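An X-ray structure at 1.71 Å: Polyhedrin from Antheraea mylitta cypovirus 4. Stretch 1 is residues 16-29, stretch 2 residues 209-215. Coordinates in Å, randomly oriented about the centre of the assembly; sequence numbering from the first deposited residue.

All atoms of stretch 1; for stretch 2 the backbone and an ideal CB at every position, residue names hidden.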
ATOM      1  N   ARG A  16     -19.815  -5.578  42.703  1.00 22.10           N
ATOM      2  CA  ARG A  16     -18.737  -4.669  42.330  1.00 18.64           C
ATOM      3  C   ARG A  16     -17.552  -5.477  41.815  1.00 24.20           C
ATOM      4  O   ARG A  16     -16.948  -5.138  40.796  1.00 21.57           O
ATOM      5  CB  ARG A  16     -18.317  -3.795  43.517  1.00 16.75           C
ATOM      6  CG  ARG A  16     -17.104  -2.909  43.234  1.00 21.58           C
ATOM      7  CD  ARG A  16     -16.904  -1.872  44.327  1.00 17.99           C
ATOM      8  NE  ARG A  16     -16.708  -2.499  45.631  1.00 18.70           N
ATOM      9  CZ  ARG A  16     -16.917  -1.888  46.790  1.00 21.02           C
ATOM     10  NH1 ARG A  16     -17.335  -0.627  46.816  1.00 17.23           N
ATOM     11  NH2 ARG A  16     -16.715  -2.540  47.924  1.00 25.31           N
ATOM     12  N   ARG A  17     -17.236  -6.557  42.519  1.00 16.60           N
ATOM     13  CA  ARG A  17     -16.151  -7.440  42.121  1.00 16.63           C
ATOM     14  C   ARG A  17     -16.503  -8.177  40.833  1.00 26.61           C
ATOM     15  O   ARG A  17     -15.698  -8.246  39.909  1.00 21.11           O
ATOM     16  CB  ARG A  17     -15.848  -8.450  43.225  1.00 20.37           C
ATOM     17  CG  ARG A  17     -14.585  -9.265  42.981  1.00 23.77           C
ATOM     18  CD  ARG A  17     -14.486 -10.437  43.946  1.00 35.94           C
ATOM     19  NE  ARG A  17     -13.099 -10.783  44.247  1.00 52.17           N
ATOM     20  CZ  ARG A  17     -12.313 -11.503  43.452  1.00 58.71           C
ATOM     21  NH1 ARG A  17     -12.769 -11.952  42.292  1.00 65.03           N
ATOM     22  NH2 ARG A  17     -11.066 -11.768  43.815  1.00 72.02           N
ATOM     23  N   GLU A  18     -17.713  -8.726  40.777  1.00 19.96           N
ATOM     24  CA  GLU A  18     -18.162  -9.462  39.599  1.00 25.84           C
ATOM     25  C   GLU A  18     -18.093  -8.599  38.346  1.00 32.13           C
ATOM     26  O   GLU A  18     -17.674  -9.060  37.286  1.00 23.06           O
ATOM     27  CB  GLU A  18     -19.591  -9.974  39.791  1.00 33.05           C
ATOM     28  CG  GLU A  18     -19.751 -10.985  40.911  1.00 37.35           C
ATOM     29  CD  GLU A  18     -21.162 -11.541  40.994  1.00 49.79           C
ATOM     30  OE1 GLU A  18     -21.922 -11.391  40.013  1.00 38.59           O
ATOM     31  OE2 GLU A  18     -21.509 -12.128  42.039  1.00 40.51           O
ATOM     32  N   GLN A  19     -18.516  -7.345  38.473  1.00 23.01           N
ATOM     33  CA  GLN A  19     -18.509  -6.428  37.343  1.00 24.49           C
ATOM     34  C   GLN A  19     -17.082  -6.142  36.888  1.00 23.88           C
ATOM     35  O   GLN A  19     -16.802  -6.095  35.688  1.00 28.64           O
ATOM     36  CB  GLN A  19     -19.222  -5.125  37.700  1.00 21.18           C
ATOM     37  CG  GLN A  19     -19.406  -4.184  36.521  1.00 34.49           C
ATOM     38  CD  GLN A  19     -20.209  -2.952  36.882  1.00 45.41           C
ATOM     39  OE1 GLN A  19     -20.262  -2.551  38.043  1.00 50.12           O
ATOM     40  NE2 GLN A  19     -20.847  -2.349  35.886  1.00 49.84           N
ATOM     41  N   GLN A  20     -16.181  -5.954  37.848  1.00 19.95           N
ATOM     42  CA  GLN A  20     -14.776  -5.736  37.530  1.00 16.61           C
ATOM     43  C   GLN A  20     -14.186  -6.978  36.860  1.00 16.08           C
ATOM     44  O   GLN A  20     -13.323  -6.873  35.991  1.00 19.62           O
ATOM     45  CB  GLN A  20     -13.982  -5.391  38.793  1.00 20.40           C
ATOM     46  CG  GLN A  20     -12.633  -4.748  38.511  1.00 18.31           C
ATOM     47  CD  GLN A  20     -12.767  -3.374  37.887  1.00 19.93           C
ATOM     48  OE1 GLN A  20     -13.419  -2.488  38.443  1.00 20.29           O
ATOM     49  NE2 GLN A  20     -12.153  -3.188  36.724  1.00 17.95           N
ATOM     50  N   GLU A  21     -14.656  -8.152  37.277  1.00 19.51           N
ATOM     51  CA  GLU A  21     -14.240  -9.409  36.660  1.00 20.27           C
ATOM     52  C   GLU A  21     -14.731  -9.499  35.218  1.00 21.57           C
ATOM     53  O   GLU A  21     -13.997  -9.921  34.324  1.00 18.31           O
ATOM     54  CB  GLU A  21     -14.756 -10.602  37.465  1.00 18.30           C
ATOM     55  CG  GLU A  21     -14.000 -10.856  38.760  1.00 25.71           C
ATOM     56  CD  GLU A  21     -14.684 -11.886  39.641  1.00 39.20           C
ATOM     57  OE1 GLU A  21     -15.824 -12.286  39.321  1.00 34.93           O
ATOM     58  OE2 GLU A  21     -14.081 -12.295  40.654  1.00 35.87           O
ATOM     59  N   ILE A  22     -15.976  -9.099  34.995  1.00 15.76           N
ATOM     60  CA  ILE A  22     -16.534  -9.095  33.647  1.00 18.67           C
ATOM     61  C   ILE A  22     -15.817  -8.088  32.754  1.00 17.95           C
ATOM     62  O   ILE A  22     -15.606  -8.341  31.567  1.00 24.30           O
ATOM     63  CB  ILE A  22     -18.043  -8.800  33.660  1.00 32.54           C
ATOM     64  CG1 ILE A  22     -18.794  -9.985  34.263  1.00 39.41           C
ATOM     65  CG2 ILE A  22     -18.543  -8.529  32.251  1.00 36.04           C
ATOM     66  CD1 ILE A  22     -18.613 -11.277  33.494  1.00 47.74           C
ATOM     67  N   ILE A  23     -15.446  -6.948  33.331  1.00 21.24           N
ATOM     68  CA  ILE A  23     -14.703  -5.927  32.599  1.00 27.71           C
ATOM     69  C   ILE A  23     -13.331  -6.456  32.191  1.00 22.26           C
ATOM     70  O   ILE A  23     -12.885  -6.240  31.062  1.00 22.82           O
ATOM     71  CB  ILE A  23     -14.553  -4.637  33.425  1.00 18.61           C
ATOM     72  CG1 ILE A  23     -15.883  -3.876  33.461  1.00 22.34           C
ATOM     73  CG2 ILE A  23     -13.458  -3.747  32.850  1.00 16.73           C
ATOM     74  CD1 ILE A  23     -15.923  -2.774  34.483  1.00 26.98           C
ATOM     75  N   THR A  24     -12.669  -7.152  33.113  1.00 19.84           N
ATOM     76  CA  THR A  24     -11.380  -7.767  32.823  1.00 20.21           C
ATOM     77  C   THR A  24     -11.536  -8.791  31.701  1.00 20.16           C
ATOM     78  O   THR A  24     -10.764  -8.798  30.747  1.00 18.41           O
ATOM     79  CB  THR A  24     -10.773  -8.447  34.073  1.00 12.36           C
ATOM     80  OG1 THR A  24     -10.742  -7.518  35.165  1.00 18.31           O
ATOM     81  CG2 THR A  24      -9.355  -8.922  33.787  1.00 19.21           C
ATOM     82  N   ARG A  25     -12.547  -9.647  31.823  1.00 19.23           N
ATOM     83  CA  ARG A  25     -12.837 -10.654  30.806  1.00 25.05           C
ATOM     84  C   ARG A  25     -13.148 -10.003  29.466  1.00 21.70           C
ATOM     85  O   ARG A  25     -12.680 -10.454  28.424  1.00 14.82           O
ATOM     86  CB  ARG A  25     -14.024 -11.522  31.228  1.00 22.81           C
ATOM     87  CG  ARG A  25     -13.757 -12.417  32.422  1.00 34.48           C
ATOM     88  CD  ARG A  25     -15.039 -13.090  32.880  1.00 47.71           C
ATOM     89  NE  ARG A  25     -14.781 -14.167  33.829  1.00 65.15           N
ATOM     90  CZ  ARG A  25     -14.470 -15.408  33.474  1.00 94.03           C
ATOM     91  NH1 ARG A  25     -14.374 -15.726  32.189  1.00 74.37           N
ATOM     92  NH2 ARG A  25     -14.253 -16.332  34.400  1.00 89.28           N
ATOM     93  N   GLN A  26     -13.949  -8.944  29.504  1.00 18.68           N
ATOM     94  CA  GLN A  26     -14.352  -8.242  28.295  1.00 18.73           C
ATOM     95  C   GLN A  26     -13.133  -7.703  27.553  1.00 21.54           C
ATOM     96  O   GLN A  26     -13.016  -7.848  26.338  1.00 17.38           O
ATOM     97  CB  GLN A  26     -15.306  -7.101  28.651  1.00 17.40           C
ATOM     98  CG  GLN A  26     -16.151  -6.603  27.500  1.00 26.26           C
ATOM     99  CD  GLN A  26     -17.210  -5.622  27.958  1.00 26.28           C
ATOM    100  OE1 GLN A  26     -16.919  -4.683  28.698  1.00 24.50           O
ATOM    101  NE2 GLN A  26     -18.450  -5.844  27.532  1.00 24.00           N
ATOM    102  N   ILE A  27     -12.223  -7.082  28.292  1.00 15.93           N
ATOM    103  CA  ILE A  27     -10.987  -6.578  27.704  1.00 15.30           C
ATOM    104  C   ILE A  27     -10.175  -7.696  27.048  1.00 15.63           C
ATOM    105  O   ILE A  27      -9.607  -7.513  25.971  1.00 21.59           O
ATOM    106  CB  ILE A  27     -10.130  -5.856  28.760  1.00 21.23           C
ATOM    107  CG1 ILE A  27     -10.814  -4.554  29.187  1.00 14.30           C
ATOM    108  CG2 ILE A  27      -8.733  -5.586  28.218  1.00 24.62           C
ATOM    109  CD1 ILE A  27     -10.178  -3.878  30.390  1.00 16.01           C
ATOM    110  N   ASN A  28     -10.130  -8.855  27.697  1.00 17.91           N
ATOM    111  CA  ASN A  28      -9.364  -9.990  27.189  1.00 24.63           C
ATOM    112  C   ASN A  28     -10.051 -10.700  26.028  1.00 21.46           C
ATOM    113  O   ASN A  28      -9.410 -11.427  25.273  1.00 20.75           O
ATOM    114  CB  ASN A  28      -9.083 -10.996  28.310  1.00 17.29           C
ATOM    115  CG  ASN A  28      -7.932 -10.575  29.200  1.00 24.30           C
ATOM    116  OD1 ASN A  28      -6.875 -10.172  28.716  1.00 27.05           O
ATOM    117  ND2 ASN A  28      -8.131 -10.664  30.507  1.00 18.31           N
ATOM    118  N   THR A  29     -11.356 -10.487  25.895  1.00 16.85           N
ATOM    119  CA  THR A  29     -12.159 -11.201  24.909  1.00 14.88           C
ATOM    120  C   THR A  29     -12.510 -10.344  23.693  1.00 20.98           C
ATOM    121  O   THR A  29     -12.702 -10.864  22.595  1.00 18.23           O
ATOM    122  CB  THR A  29     -13.465 -11.731  25.544  1.00 21.26           C
ATOM    123  OG1 THR A  29     -13.145 -12.570  26.659  1.00 24.81           O
ATOM    124  CG2 THR A  29     -14.273 -12.532  24.530  1.00 30.55           C
ATOM    125  N   UNK A 209       2.543  -7.216  28.229  1.00 20.08           N
ATOM    126  CA  UNK A 209       1.604  -8.196  27.703  1.00 23.00           C
ATOM    127  C   UNK A 209       0.269  -7.538  27.389  1.00 19.82           C
ATOM    128  O   UNK A 209      -0.054  -6.485  27.934  1.00 19.60           O
ATOM    129  CB  UNK A 209       1.412  -9.345  28.695  1.00 23.00           C
ATOM    130  N   UNK A 210      -0.503  -8.166  26.508  1.00 20.46           N
ATOM    131  CA  UNK A 210      -1.838  -7.683  26.179  1.00 24.21           C
ATOM    132  C   UNK A 210      -2.868  -8.175  27.188  1.00 15.74           C
ATOM    133  O   UNK A 210      -3.951  -7.608  27.301  1.00 14.01           O
ATOM    134  CB  UNK A 210      -2.231  -8.127  24.768  1.00 24.21           C
ATOM    135  N   UNK A 211      -2.523  -9.237  27.912  1.00 19.28           N
ATOM    136  CA  UNK A 211      -3.437  -9.855  28.872  1.00 17.67           C
ATOM    137  C   UNK A 211      -3.760  -8.949  30.056  1.00 16.03           C
ATOM    138  O   UNK A 211      -2.861  -8.468  30.750  1.00 20.04           O
ATOM    139  CB  UNK A 211      -2.839 -11.167  29.384  1.00 17.67           C
ATOM    140  N   UNK A 212      -5.050  -8.732  30.294  1.00 19.82           N
ATOM    141  CA  UNK A 212      -5.494  -7.932  31.429  1.00 13.58           C
ATOM    142  C   UNK A 212      -5.670  -8.800  32.672  1.00 19.48           C
ATOM    143  O   UNK A 212      -6.289  -9.863  32.612  1.00 16.95           O
ATOM    144  CB  UNK A 212      -6.803  -7.214  31.095  1.00 13.58           C
ATOM    145  N   UNK A 213      -5.112  -8.340  33.790  1.00 20.14           N
ATOM    146  CA  UNK A 213      -5.224  -9.027  35.074  1.00 16.90           C
ATOM    147  C   UNK A 213      -5.982  -8.137  36.051  1.00 20.19           C
ATOM    148  O   UNK A 213      -5.702  -6.942  36.147  1.00 21.64           O
ATOM    149  CB  UNK A 213      -3.844  -9.389  35.627  1.00 16.90           C
ATOM    150  N   UNK A 214      -6.922  -8.716  36.792  1.00 18.84           N
ATOM    151  CA  UNK A 214      -7.778  -7.927  37.680  1.00 16.80           C
ATOM    152  C   UNK A 214      -7.025  -7.288  38.855  1.00 18.73           C
ATOM    153  O   UNK A 214      -7.438  -6.250  39.374  1.00 18.80           O
ATOM    154  CB  UNK A 214      -8.900  -8.815  38.223  1.00 16.80           C
ATOM    155  N   UNK A 215      -5.917  -7.897  39.263  1.00 22.35           N
ATOM    156  CA  UNK A 215      -5.112  -7.347  40.354  1.00 26.61           C
ATOM    157  C   UNK A 215      -3.672  -7.050  39.936  1.00 25.87           C
ATOM    158  O   UNK A 215      -2.806  -6.842  40.784  1.00 38.63           O
ATOM    159  CB  UNK A 215      -5.110  -8.318  41.536  1.00 26.61           C
TER

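Stretch 1 is helical throughout, and stretch 2 passes one side of it as an irregular segment, so each position can be judged by where its CA-to-CB bond points and by what the helix offers there.

Position 209 has an extended backbone (phi/psi -154/158°) and no atom of stretch 1 within 5.5 Å of its ideal CB. The helix sets no preference. The residue is Ser209, whose OG accepts a hydrogen bond from the backbone N of position 211 at 3.1 Å.

Position 210 points its CB sideways, again with nothing of the helix within 5.5 Å, so many side chains would fit. It is Ser210, its OG hydrogen-bonded elsewhere in the structure.

At position 211 the CB points away, although it lies 4.2 Å from Asn28 OD1. The outward CB puts little constraint on the side chain, and small or polar groups would be at ease. The deposited residue is Asp211, and both its carboxylate oxygens are hydrogen-bonded elsewhere in the structure.

Position 212 is the most constrained. Its backbone N lies 2.8 Å from Asn28 OD1 and its backbone O 2.9 Å from Asn28 ND2; with N-H...acceptor angles of 168° and 169°, both are nearly straight hydrogen bonds. One carboxamide thus serves the NH and the CO of a single residue, a pairing open to many residue types. The CB is more selective: it points toward the helix, 3.7 Å from Asn28 ND2, 3.8 Å from Ile27 CG2 and 4.1 Å from Thr24 CG2. With neighbours this near, a small, apolar side chain suits well. The residue is Ala212, whose methyl CB makes an apolar contact with Ile27 CG2 at 3.8 Å.

Position 213 is extended, its CA-to-CB bond pointing away, with no helix atom within 5.5 Å of CB. Large or polar groups are equally admissible. The residue is Tyr213, whose ring makes no close contact with the helix: the nearest approach of its side chain is Tyr213 CD1 to Asn28 ND2, 5.7 Å.

Position 214 turns back toward the helix, its ideal CB 3.8 Å from Thr24 OG1 and 5.3 Å from Gln20 O. Thr24 OG1 already donates to Gln20 O at 2.8 Å, and the aliphatic carbons of Gln20 and Glu21 offer a surface for a medium-sized apolar chain; Leu, Met, Val or Ile are all plausible. The residue is Ile214. With chi1 and chi2 both t, its extended chain brings CD1 to 3.6 Å from Glu21 CG, while CG1 lies 4.1 Å from Gln20 CG.

Position 215 has no helix atom within 5.5 Å of its CB, leaving the choice open; it is Ser215.

Stretch 2, residues 209-215: SSDAYIS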
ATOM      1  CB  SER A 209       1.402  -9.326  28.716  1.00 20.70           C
ATOM      2  OG  SER A 209       0.420 -10.247  28.275  1.00 21.68           O
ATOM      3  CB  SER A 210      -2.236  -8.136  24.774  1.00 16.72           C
ATOM      4  OG  SER A 210      -1.340  -7.621  23.809  1.00 20.36           O
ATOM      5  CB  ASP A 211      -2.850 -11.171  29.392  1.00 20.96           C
ATOM      6  CG  ASP A 211      -2.837 -12.262  28.345  1.00 29.06           C
ATOM      7  OD1 ASP A 211      -2.976 -11.945  27.144  1.00 21.41           O
ATOM      8  OD2 ASP A 211      -2.680 -13.443  28.725  1.00 29.65           O
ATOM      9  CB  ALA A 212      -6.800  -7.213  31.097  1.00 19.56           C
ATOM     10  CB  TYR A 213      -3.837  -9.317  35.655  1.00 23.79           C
ATOM     11  CG  TYR A 213      -3.091 -10.478  35.028  1.00 28.18           C
ATOM     12  CD1 TYR A 213      -3.496 -11.028  33.821  1.00 20.76           C
ATOM     13  CD2 TYR A 213      -1.969 -11.016  35.650  1.00 30.99           C
ATOM     14  CE1 TYR A 213      -2.810 -12.087  33.252  1.00 23.44           C
ATOM     15  CE2 TYR A 213      -1.277 -12.074  35.092  1.00 29.34           C
ATOM     16  CZ  TYR A 213      -1.702 -12.604  33.890  1.00 36.56           C
ATOM     17  OH  TYR A 213      -1.021 -13.656  33.326  1.00 32.02           O
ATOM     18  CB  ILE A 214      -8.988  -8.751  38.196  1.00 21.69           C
ATOM     19  CG1 ILE A 214     -10.015  -7.832  38.868  1.00 28.01           C
ATOM     20  CG2 ILE A 214      -8.528  -9.864  39.130  1.00 17.90           C
ATOM     21  CD1 ILE A 214     -11.316  -8.525  39.232  1.00 24.07           C
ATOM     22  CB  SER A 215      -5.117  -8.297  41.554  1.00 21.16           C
ATOM     23  OG  SER A 215      -6.419  -8.416  42.098  1.00 32.31           O
TER
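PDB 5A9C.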